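Local coordinates for protein cellulose hydrolase (Bacillus licheniformis, PDB 4YZT) that hydrolyses internal beta-1,4 linkages of cellulose as a tri-modular family 5 endo-beta-1,4-glucanase, at residues 225-230 with 235-240; 173-178 with 194-199. All blocks are in the same frame, centred on the assembly; numbering follows the deposited sequence.

Contact 1 (225-230 with 235-240); sequences YSPWDY and WGRTTW. With BGC (beta-D-glucopyranose), chain B.
Tyr230 and Arg237 bring the two backbones together, with Tyr230 CA 5.1 Å from Arg237 CA. A cis peptide bond precedes Pro227, the N-cap of the short helix 228-231. Arg237 is the centre of an inverse gamma turn. One water donates to both Tyr230 O and Arg237 O and so links the two segments. The Arg237 side chain runs extended past Asp229 and Tyr230. Its NH1 lies 3.1 Å from Asp229 OD1 in a salt bridge, though both hydrogen bonds to the carboxylate are weak. The carboxylate and guanidinium planes stand 83° apart. Pro227 CB sits over the centre of one guanidinium face, 3.6 Å from Arg237 NH1. Arg237 NH2 has its own salt bridge to Glu245. With an alanine at Arg237, Asp229 and Glu245 would probably lose their shared cation, and Pro227 the flat group packed on its CB. Asp229 CB also packs 3.6 Å from Trp235 CE3. Trp240 CB stands directly over the Tyr230 ring, 3.5 Å from its centroid, in a CH-pi contact. Trp240 CG is anti to the backbone N (chi1 -177°), which carries the indole on to Pro227, where Trp240 NE1 is 3.7 Å from Pro227 CD. At the start of the first segment, Tyr225 belongs to the glycan pocket, and its OH hydrogen-bonds to Glu271. These residues belong to the loop and short helix 228-231 that follow strand 218-224 of the TIM barrel. Trp240 packs against helix 243-261, and Tyr230 against helix 280-296. Trp235 meets Trp482 and Trp484 edge-to-face, while Thr238 and Thr239 touch Trp522 on strand 515-522.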
loop_
_atom_site.group_PDB
_atom_site.type_symbol
_atom_site.label_atom_id
_atom_site.label_comp_id
_atom_site.label_asym_id
_atom_site.label_seq_id
_atom_site.Cartn_x
_atom_site.Cartn_y
_atom_site.Cartn_z
ATOM N N TYR A 225 8.093 1.022 3.274
ATOM C CA TYR A 225 7.639 1.274 1.905
ATOM C C TYR A 225 8.800 1.218 0.905
ATOM O O TYR A 225 8.863 2.027 -0.025
ATOM C CB TYR A 225 6.967 2.640 1.811
ATOM C CG TYR A 225 5.577 2.769 2.415
ATOM C CD1 TYR A 225 4.484 2.075 1.878
ATOM C CD2 TYR A 225 5.347 3.632 3.489
ATOM C CE1 TYR A 225 3.210 2.224 2.407
ATOM C CE2 TYR A 225 4.071 3.793 4.023
ATOM C CZ TYR A 225 3.011 3.092 3.474
ATOM O OH TYR A 225 1.747 3.255 4.004
ATOM N N SER A 226 9.722 0.276 1.096
ATOM C CA SER A 226 10.876 0.172 0.206
ATOM C C SER A 226 10.751 -0.965 -0.796
ATOM O O SER A 226 10.219 -2.027 -0.482
ATOM C CB SER A 226 12.153 0.003 1.025
ATOM O OG SER A 226 12.357 1.156 1.818
ATOM N N PRO A 227 11.229 -0.736 -2.036
ATOM C CA PRO A 227 11.808 0.502 -2.571
ATOM C C PRO A 227 10.713 1.504 -2.914
ATOM O O PRO A 227 9.726 1.126 -3.544
ATOM C CB PRO A 227 12.544 0.044 -3.848
ATOM C CG PRO A 227 12.494 -1.487 -3.826
ATOM C CD PRO A 227 11.292 -1.835 -3.011
ATOM N N TRP A 228 10.878 2.750 -2.492
ATOM C CA TRP A 228 9.845 3.767 -2.684
ATOM C C TRP A 228 9.410 3.892 -4.144
ATOM O O TRP A 228 8.216 4.031 -4.430
ATOM C CB TRP A 228 10.333 5.128 -2.198
ATOM C CG TRP A 228 9.315 6.197 -2.397
ATOM C CD1 TRP A 228 9.334 7.189 -3.335
ATOM C CD2 TRP A 228 8.121 6.390 -1.627
ATOM N NE1 TRP A 228 8.214 7.982 -3.206
ATOM C CE2 TRP A 228 7.452 7.510 -2.168
ATOM C CE3 TRP A 228 7.547 5.717 -0.538
ATOM C CZ2 TRP A 228 6.244 7.978 -1.649
ATOM C CZ3 TRP A 228 6.341 6.180 -0.031
ATOM C CH2 TRP A 228 5.708 7.304 -0.584
ATOM N N ASP A 229 10.375 3.835 -5.060
ATOM C CA ASP A 229 10.039 4.067 -6.461
ATOM C C ASP A 229 9.359 2.847 -7.097
ATOM O O ASP A 229 8.649 2.986 -8.094
ATOM C CB ASP A 229 11.270 4.515 -7.277
ATOM C CG ASP A 229 12.545 3.762 -6.935
ATOM O OD1 ASP A 229 12.643 3.113 -5.871
ATOM O OD2 ASP A 229 13.472 3.826 -7.764
ATOM N N TYR A 230 9.514 1.662 -6.507
ATOM C CA TYR A 230 8.718 0.535 -6.973
ATOM C C TYR A 230 7.289 0.641 -6.423
ATOM O O TYR A 230 6.323 0.525 -7.190
ATOM C CB TYR A 230 9.319 -0.840 -6.591
ATOM C CG TYR A 230 8.239 -1.893 -6.722
ATOM C CD1 TYR A 230 7.696 -2.210 -7.975
ATOM C CD2 TYR A 230 7.677 -2.488 -5.589
ATOM C CE1 TYR A 230 6.657 -3.129 -8.100
ATOM C CE2 TYR A 230 6.628 -3.409 -5.704
ATOM C CZ TYR A 230 6.127 -3.720 -6.958
ATOM O OH TYR A 230 5.090 -4.619 -7.081
ATOM N N TRP A 235 9.699 6.869 -11.716
ATOM C CA TRP A 235 10.855 6.749 -12.602
ATOM C C TRP A 235 10.934 5.454 -13.403
ATOM O O TRP A 235 12.026 4.975 -13.707
ATOM C CB TRP A 235 12.153 6.921 -11.795
ATOM C CG TRP A 235 12.172 8.180 -10.949
ATOM C CD1 TRP A 235 11.830 9.433 -11.340
ATOM C CD2 TRP A 235 12.578 8.287 -9.579
ATOM N NE1 TRP A 235 11.984 10.320 -10.303
ATOM C CE2 TRP A 235 12.436 9.636 -9.206
ATOM C CE3 TRP A 235 13.031 7.368 -8.626
ATOM C CZ2 TRP A 235 12.737 10.093 -7.917
ATOM C CZ3 TRP A 235 13.329 7.820 -7.357
ATOM C CH2 TRP A 235 13.184 9.172 -7.014
ATOM N N GLY A 236 9.780 4.888 -13.744
ATOM C CA GLY A 236 9.742 3.701 -14.576
ATOM C C GLY A 236 10.093 2.406 -13.861
ATOM O O GLY A 236 10.348 1.393 -14.521
ATOM N N ARG A 237 10.081 2.410 -12.526
ATOM C CA ARG A 237 10.397 1.187 -11.776
ATOM C C ARG A 237 9.143 0.322 -11.638
ATOM O O ARG A 237 8.499 0.297 -10.589
ATOM C CB ARG A 237 10.982 1.522 -10.382
ATOM C CG ARG A 237 11.639 0.323 -9.686
ATOM C CD ARG A 237 12.428 0.715 -8.423
ATOM N NE ARG A 237 13.173 -0.425 -7.886
ATOM C CZ ARG A 237 14.219 -0.323 -7.067
ATOM N NH1 ARG A 237 14.648 0.876 -6.678
ATOM N NH2 ARG A 237 14.850 -1.420 -6.640
ATOM N N THR A 238 8.822 -0.396 -12.706
ATOM C CA THR A 238 7.537 -1.053 -12.842
ATOM C C THR A 238 7.519 -2.509 -12.392
ATOM O O THR A 238 6.461 -3.133 -12.384
ATOM C CB THR A 238 7.068 -1.019 -14.308
ATOM O OG1 THR A 238 8.023 -1.708 -15.126
ATOM C CG2 THR A 238 6.926 0.420 -14.810
ATOM N N THR A 239 8.679 -3.073 -12.057
ATOM C CA THR A 239 8.702 -4.452 -11.559
ATOM C C THR A 239 9.564 -4.590 -10.315
ATOM O O THR A 239 10.398 -3.730 -10.032
ATOM C CB THR A 239 9.228 -5.450 -12.614
ATOM O OG1 THR A 239 10.568 -5.097 -12.975
ATOM C CG2 THR A 239 8.338 -5.439 -13.848
ATOM N N TRP A 240 9.371 -5.693 -9.601
ATOM C CA TRP A 240 10.155 -5.993 -8.397
ATOM C C TRP A 240 10.336 -7.497 -8.262
ATOM O O TRP A 240 9.425 -8.262 -8.605
ATOM C CB TRP A 240 9.463 -5.433 -7.141
ATOM C CG TRP A 240 10.236 -5.642 -5.853
ATOM C CD1 TRP A 240 11.113 -4.772 -5.273
ATOM C CD2 TRP A 240 10.186 -6.792 -4.993
ATOM N NE1 TRP A 240 11.625 -5.314 -4.113
ATOM C CE2 TRP A 240 11.061 -6.543 -3.907
ATOM C CE3 TRP A 240 9.479 -8.001 -5.028
ATOM C CZ2 TRP A 240 11.258 -7.467 -2.862
ATOM C CZ3 TRP A 240 9.686 -8.928 -3.992
ATOM C CH2 TRP A 240 10.570 -8.650 -2.925
HETATM C C2 BGC B . 1.444 8.079 6.185
HETATM C C3 BGC B . 0.200 7.860 5.398
HETATM C C4 BGC B . 0.424 8.047 3.964
HETATM C C5 BGC B . 1.530 7.094 3.509
HETATM C C6 BGC B . 1.828 7.083 2.034
HETATM C C1 BGC B . 2.440 7.126 5.582
HETATM O O1 BGC B . 3.572 6.842 6.348
HETATM O O2 BGC B . 1.278 7.706 7.589
HETATM O O3 BGC B . -0.937 8.701 5.888
HETATM O O4 BGC B . -0.842 7.793 3.256
HETATM O O5 BGC B . 2.750 7.482 4.217
HETATM O O6 BGC B . 2.375 8.350 1.704
HETATM O O HOH W 1 5.882 0.132 -9.873
#

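Contact 2 (173-178 with 194-199); sequences LLNREM and VIVGGL
Asn175 joins a barrel helix to a barrel strand and the chain that continues it, in a small buried contact of polar and apolar parts. It reaches from helix 168-184 to Val196 and Gly197. The backbones are closest at Asn175 and Val196, whose CA atoms are 6.6 Å apart. Asn175 ND2 donates a hydrogen bond to Gly197 O at 3.1 Å, with an N-H...O angle of 157°. The donor lies in the carbonyl plane, and the acceptor is almost in the plane of the Asn175 amide. The other end of the amide is used as well. A water 2.8 Å from Asn175 OD1, to which it probably donates, accepts from Gly197 N at 2.9 Å. The side-chain amide thus serves both backbone polar groups of Gly197, one directly and one through water. Helix and strand belong to the beta-alpha-beta unit 155-158, 168-184, 194-196 of the eight-stranded TIM barrel. Here the helix packs on the outside of the parallel sheet. Val196 supplies the apolar side of the contact, with CG1 3.8 Å from Asn175 CG. The valine CG1 is anti to its own carbonyl carbon (chi1 -72°), which directs this methyl to the amide. The two side chains meet at a slant. Phe210 also touches Asn175, and Leu220 of the next strand touches Val196. On the same helix, Leu174 and Met178 pack against Leu137 of helix 130-147.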
loop_
_atom_site.group_PDB
_atom_site.type_symbol
_atom_site.label_atom_id
_atom_site.label_comp_id
_atom_site.label_asym_id
_atom_site.label_seq_id
_atom_site.Cartn_x
_atom_site.Cartn_y
_atom_site.Cartn_z
ATOM N N LEU A 173 11.738 12.262 24.575
ATOM C CA LEU A 173 11.016 12.985 25.617
ATOM C C LEU A 173 9.514 12.896 25.390
ATOM O O LEU A 173 8.747 12.692 26.330
ATOM C CB LEU A 173 11.439 14.464 25.669
ATOM C CG LEU A 173 10.611 15.382 26.584
ATOM C CD1 LEU A 173 10.728 14.937 28.028
ATOM C CD2 LEU A 173 11.024 16.854 26.455
ATOM N N LEU A 174 9.101 13.064 24.138
ATOM C CA LEU A 174 7.687 13.102 23.809
ATOM C C LEU A 174 7.080 11.746 24.135
ATOM O O LEU A 174 6.016 11.676 24.738
ATOM C CB LEU A 174 7.478 13.465 22.336
ATOM C CG LEU A 174 6.067 13.585 21.748
ATOM C CD1 LEU A 174 6.124 14.412 20.458
ATOM C CD2 LEU A 174 5.467 12.220 21.449
ATOM N N ASN A 175 7.759 10.675 23.734
ATOM C CA ASN A 175 7.272 9.322 24.027
ATOM C C ASN A 175 7.099 9.085 25.520
ATOM O O ASN A 175 6.072 8.546 25.957
ATOM C CB ASN A 175 8.218 8.262 23.451
ATOM C CG ASN A 175 8.074 8.107 21.954
ATOM O OD1 ASN A 175 7.071 8.528 21.374
ATOM N ND2 ASN A 175 9.064 7.481 21.319
ATOM N N ARG A 176 8.103 9.490 26.298
ATOM C CA ARG A 176 8.095 9.284 27.737
ATOM C C ARG A 176 6.973 10.070 28.416
ATOM O O ARG A 176 6.297 9.558 29.305
ATOM C CB ARG A 176 9.457 9.678 28.333
ATOM C CG ARG A 176 9.538 9.498 29.850
ATOM C CD ARG A 176 10.956 9.681 30.398
ATOM N NE ARG A 176 11.548 10.977 30.065
ATOM C CZ ARG A 176 12.433 11.161 29.092
ATOM N NH1 ARG A 176 12.833 10.127 28.368
ATOM N NH2 ARG A 176 12.932 12.372 28.852
ATOM N N GLU A 177 6.788 11.321 28.002
ATOM C CA GLU A 177 5.825 12.201 28.648
ATOM C C GLU A 177 4.395 11.803 28.330
ATOM O O GLU A 177 3.537 11.812 29.214
ATOM C CB GLU A 177 6.067 13.652 28.240
ATOM C CG GLU A 177 7.359 14.224 28.794
ATOM C CD GLU A 177 7.308 14.407 30.292
ATOM O OE1 GLU A 177 6.442 15.179 30.759
ATOM O OE2 GLU A 177 8.124 13.777 31.004
ATOM N N MET A 178 4.140 11.445 27.078
ATOM C CA MET A 178 2.807 11.006 26.684
ATOM C C MET A 178 2.483 9.659 27.318
ATOM O O MET A 178 1.364 9.440 27.775
ATOM C CB MET A 178 2.678 10.930 25.156
ATOM C CG MET A 178 2.838 12.290 24.463
ATOM S SD MET A 178 1.788 13.578 25.172
ATOM C CE MET A 178 3.005 14.647 25.910
ATOM N N VAL A 194 0.963 0.354 24.557
ATOM C CA VAL A 194 1.184 1.665 23.975
ATOM C C VAL A 194 2.292 1.565 22.926
ATOM O O VAL A 194 3.373 1.025 23.198
ATOM C CB VAL A 194 1.559 2.714 25.062
ATOM C CG1 VAL A 194 1.887 4.060 24.423
ATOM C CG2 VAL A 194 0.419 2.855 26.061
ATOM N N ILE A 195 2.018 2.081 21.731
ATOM C CA ILE A 195 2.919 1.915 20.595
ATOM C C ILE A 195 3.774 3.156 20.362
ATOM O O ILE A 195 3.242 4.242 20.150
ATOM C CB ILE A 195 2.122 1.608 19.310
ATOM C CG1 ILE A 195 1.215 0.382 19.522
ATOM C CG2 ILE A 195 3.070 1.362 18.128
ATOM C CD1 ILE A 195 0.040 0.325 18.533
ATOM N N VAL A 196 5.092 2.974 20.373
ATOM C CA VAL A 196 6.041 4.071 20.198
ATOM C C VAL A 196 7.058 3.754 19.112
ATOM O O VAL A 196 7.332 2.585 18.816
ATOM C CB VAL A 196 6.808 4.389 21.516
ATOM C CG1 VAL A 196 5.891 5.072 22.515
ATOM C CG2 VAL A 196 7.412 3.111 22.119
ATOM N N GLY A 197 7.632 4.797 18.517
ATOM C CA GLY A 197 8.698 4.584 17.556
ATOM C C GLY A 197 9.657 5.749 17.547
ATOM O O GLY A 197 9.595 6.600 18.429
ATOM N N GLY A 198 10.541 5.781 16.549
ATOM C CA GLY A 198 11.468 6.885 16.390
ATOM C C GLY A 198 10.931 7.921 15.421
ATOM O O GLY A 198 9.777 7.842 14.994
ATOM N N LEU A 199 11.764 8.909 15.088
ATOM C CA LEU A 199 11.386 9.931 14.115
ATOM C C LEU A 199 10.861 9.321 12.818
ATOM O O LEU A 199 11.451 8.384 12.288
ATOM C CB LEU A 199 12.572 10.846 13.801
ATOM C CG LEU A 199 12.876 11.798 14.951
ATOM C CD1 LEU A 199 14.244 12.455 14.776
ATOM C CD2 LEU A 199 11.768 12.838 15.034
HETATM O O HOH W 2 6.328 7.353 18.942
#

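Both contacts lie in the family 5 catalytic domain, a TIM barrel. Contact 2 comes first along the chain and closes before contact 1 opens. Their centres are 31 Å apart, their nearest atoms are about 12 Å apart, and they do not touch. Contact 2 involves strand 194-196 and its preceding helix. Contact 1 follows the next strand of the barrel, 218-224, which pairs in parallel with 194-196. The two differ in setting. Contact 2 is buried between helix and sheet. Contact 1 lies in the loop and short helix beside the glycan pocket and also reaches residues of the C-terminal part of the chain. It thus lies between the sugar-binding region and that part.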